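Long-range contact in SusD homolog (Bacteroides thetaiotaomicron, PDB 3EHM), which probably binds mucin O-glycans at the surface of a gut symbiont, as a SusD-like outer-membrane lipoprotein involved in their utilization: residues Y407-S412 against L464-D469. Numbering follows the deposited sequence.
Sequences YNHDLS and LMKPMD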
loop_
_atom_site.group_PDB
_atom_site.type_symbol
_atom_site.label_atom_id
_atom_site.label_comp_id
_atom_site.label_asym_id
_atom_site.label_seq_id
_atom_site.Cartn_x
_atom_site.Cartn_y
_atom_site.Cartn_z
ATOM N N TYR A 407 14.232 21.447 -8.696
ATOM C CA TYR A 407 13.913 20.689 -7.496
ATOM C C TYR A 407 15.158 20.126 -6.834
ATOM O O TYR A 407 16.093 19.689 -7.505
ATOM C CB TYR A 407 12.978 19.520 -7.828
ATOM C CG TYR A 407 12.619 18.671 -6.623
ATOM C CD1 TYR A 407 11.604 19.061 -5.750
ATOM C CD2 TYR A 407 13.316 17.496 -6.340
ATOM C CE1 TYR A 407 11.289 18.299 -4.623
ATOM C CE2 TYR A 407 13.014 16.726 -5.215
ATOM C CZ TYR A 407 11.996 17.135 -4.361
ATOM O OH TYR A 407 11.681 16.378 -3.256
ATOM N N ASN A 408 15.162 20.130 -5.509
ATOM C CA ASN A 408 16.281 19.579 -4.773
ATOM C C ASN A 408 15.855 19.263 -3.351
ATOM O O ASN A 408 15.057 19.981 -2.746
ATOM C CB ASN A 408 17.458 20.560 -4.759
ATOM C CG ASN A 408 17.215 21.746 -3.855
ATOM O OD1 ASN A 408 17.228 21.620 -2.632
ATOM N ND2 ASN A 408 16.984 22.907 -4.452
ATOM N N HIS A 409 16.384 18.163 -2.836
ATOM C CA HIS A 409 16.115 17.734 -1.479
ATOM C C HIS A 409 17.171 16.707 -1.111
ATOM O O HIS A 409 17.330 15.694 -1.793
ATOM C CB HIS A 409 14.719 17.119 -1.358
ATOM C CG HIS A 409 14.375 16.697 0.036
ATOM N ND1 HIS A 409 14.835 15.521 0.591
ATOM C CD2 HIS A 409 13.682 17.327 1.014
ATOM C CE1 HIS A 409 14.441 15.447 1.849
ATOM N NE2 HIS A 409 13.741 16.531 2.133
ATOM N N ASP A 410 17.912 16.983 -0.046
ATOM C CA ASP A 410 18.945 16.068 0.391
ATOM C C ASP A 410 18.325 15.016 1.299
ATOM O O ASP A 410 18.131 15.239 2.493
ATOM C CB ASP A 410 20.047 16.806 1.144
ATOM C CG ASP A 410 21.264 15.937 1.358
ATOM O OD1 ASP A 410 21.122 14.700 1.268
ATOM O OD2 ASP A 410 22.355 16.478 1.616
ATOM N N LEU A 411 18.012 13.869 0.715
ATOM C CA LEU A 411 17.400 12.768 1.443
ATOM C C LEU A 411 18.342 12.121 2.465
ATOM O O LEU A 411 17.886 11.430 3.372
ATOM C CB LEU A 411 16.922 11.709 0.445
ATOM C CG LEU A 411 16.053 10.559 0.956
ATOM C CD1 LEU A 411 14.760 11.110 1.554
ATOM C CD2 LEU A 411 15.739 9.618 -0.201
ATOM N N SER A 412 19.644 12.351 2.326
ATOM C CA SER A 412 20.620 11.743 3.234
ATOM C C SER A 412 20.635 12.327 4.637
ATOM O O SER A 412 20.970 11.632 5.595
ATOM C CB SER A 412 22.034 11.853 2.650
ATOM O OG SER A 412 22.484 13.197 2.662
ATOM N N LEU A 464 10.978 11.034 3.313
ATOM C CA LEU A 464 10.648 11.185 1.903
ATOM C C LEU A 464 11.138 12.474 1.271
ATOM O O LEU A 464 11.397 13.462 1.957
ATOM C CB LEU A 464 9.130 11.136 1.723
ATOM C CG LEU A 464 8.359 10.041 2.458
ATOM C CD1 LEU A 464 6.873 10.350 2.402
ATOM C CD2 LEU A 464 8.660 8.690 1.843
HETATM N N MSE A 465 11.251 12.448 -0.053
HETATM C CA MSE A 465 11.632 13.630 -0.811
HETATM C C MSE A 465 10.404 14.520 -0.634
HETATM O O MSE A 465 9.275 14.035 -0.716
HETATM C CB MSE A 465 11.807 13.281 -2.296
HETATM C CG MSE A 465 13.002 12.382 -2.605
HETATM SE SE MSE A 465 14.648 13.384 -2.789
HETATM C CE MSE A 465 15.805 11.970 -3.440
ATOM N N LYS A 466 10.614 15.806 -0.382
ATOM C CA LYS A 466 9.499 16.727 -0.178
ATOM C C LYS A 466 8.749 16.986 -1.478
ATOM O O LYS A 466 9.321 16.899 -2.562
ATOM C CB LYS A 466 10.017 18.053 0.378
ATOM C CG LYS A 466 10.900 18.801 -0.603
ATOM C CD LYS A 466 11.570 20.013 0.024
ATOM C CE LYS A 466 12.498 20.682 -0.981
ATOM N NZ LYS A 466 13.687 21.286 -0.306
ATOM N N PRO A 467 7.453 17.318 -1.389
ATOM C CA PRO A 467 6.692 17.580 -2.611
ATOM C C PRO A 467 7.265 18.771 -3.378
ATOM O O PRO A 467 7.713 19.745 -2.784
ATOM C CB PRO A 467 5.278 17.834 -2.090
ATOM C CG PRO A 467 5.515 18.391 -0.709
ATOM C CD PRO A 467 6.613 17.504 -0.192
HETATM N N MSE A 468 7.255 18.682 -4.702
HETATM C CA MSE A 468 7.780 19.753 -5.536
HETATM C C MSE A 468 6.810 20.928 -5.593
HETATM O O MSE A 468 7.223 22.084 -5.622
HETATM C CB MSE A 468 8.043 19.227 -6.940
HETATM C CG MSE A 468 8.650 20.245 -7.867
HETATM SE SE MSE A 468 8.968 19.509 -9.616
HETATM C CE MSE A 468 8.364 17.699 -9.374
ATOM N N ASP A 469 5.517 20.615 -5.619
ATOM C CA ASP A 469 4.465 21.626 -5.654
ATOM C C ASP A 469 4.254 22.147 -4.235
ATOM O O ASP A 469 3.495 21.570 -3.457
ATOM C CB ASP A 469 3.170 21.004 -6.183
ATOM C CG ASP A 469 2.026 21.997 -6.256
ATOM O OD1 ASP A 469 2.254 23.207 -6.019
ATOM O OD2 ASP A 469 0.895 21.558 -6.557
#
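Tyr407, His409 and Leu411 all hold CG anti to the backbone N (chi1 179° for Tyr407), so that these three alternate side chains of a loop that is extended as far as Asp410 reach across to residues 464-469. The phenol of Tyr407 meets the facing backbone at its hydroxyl: Tyr407 OH donates to Lys466 O over 2.5 Å, in the carbonyl plane and on a lone pair, with a C=O...O angle of 134°. Met465 CB lies at the same ring edge, close to the hydroxyl, while Met468 CB and CG pack obliquely against the ring, with Met468 CB 3.8 Å from Tyr407 CD1. His409 lays one face of its imidazole on the chain between Met465 and Lys466; Met465 CA makes a CH-pi contact 4.2 Å from the ring centroid. Met465, a selenomethionine, bends at chi2, bringing SE beside His409 CB and O and carrying CE on to Leu411 CD2 at 4.0 Å. Two irregular loops of the helix-rich SusD fold run antiparallel here without forming a sheet: residues 407-412 belong to the connection between helices 384-388 and 429-445, and the loop 464-469 links helix 449-459 to helix 472-475. Helix 274-282 adds Tyr279 against Leu411, and Thr275, whose OG1 is hydrogen-bonded to Met465 N. On the more open side, Lys466 leaves its backbone in the crowded rotamer (chi1 66°) and stretches past the imidazole, CG 3.5 Å from His409 CD2, before NZ makes a weak hydrogen bond to Asn408 O at 3.1 Å. Lys466 NZ stays 5.3 Å from His409 NE2, close enough that its charge would be expected to disfavour protonation of the imidazole. Around Leu411 the loop closes in an Asx turn, Asp410 OD1 accepting from both Ser412 N and Ser412 OG.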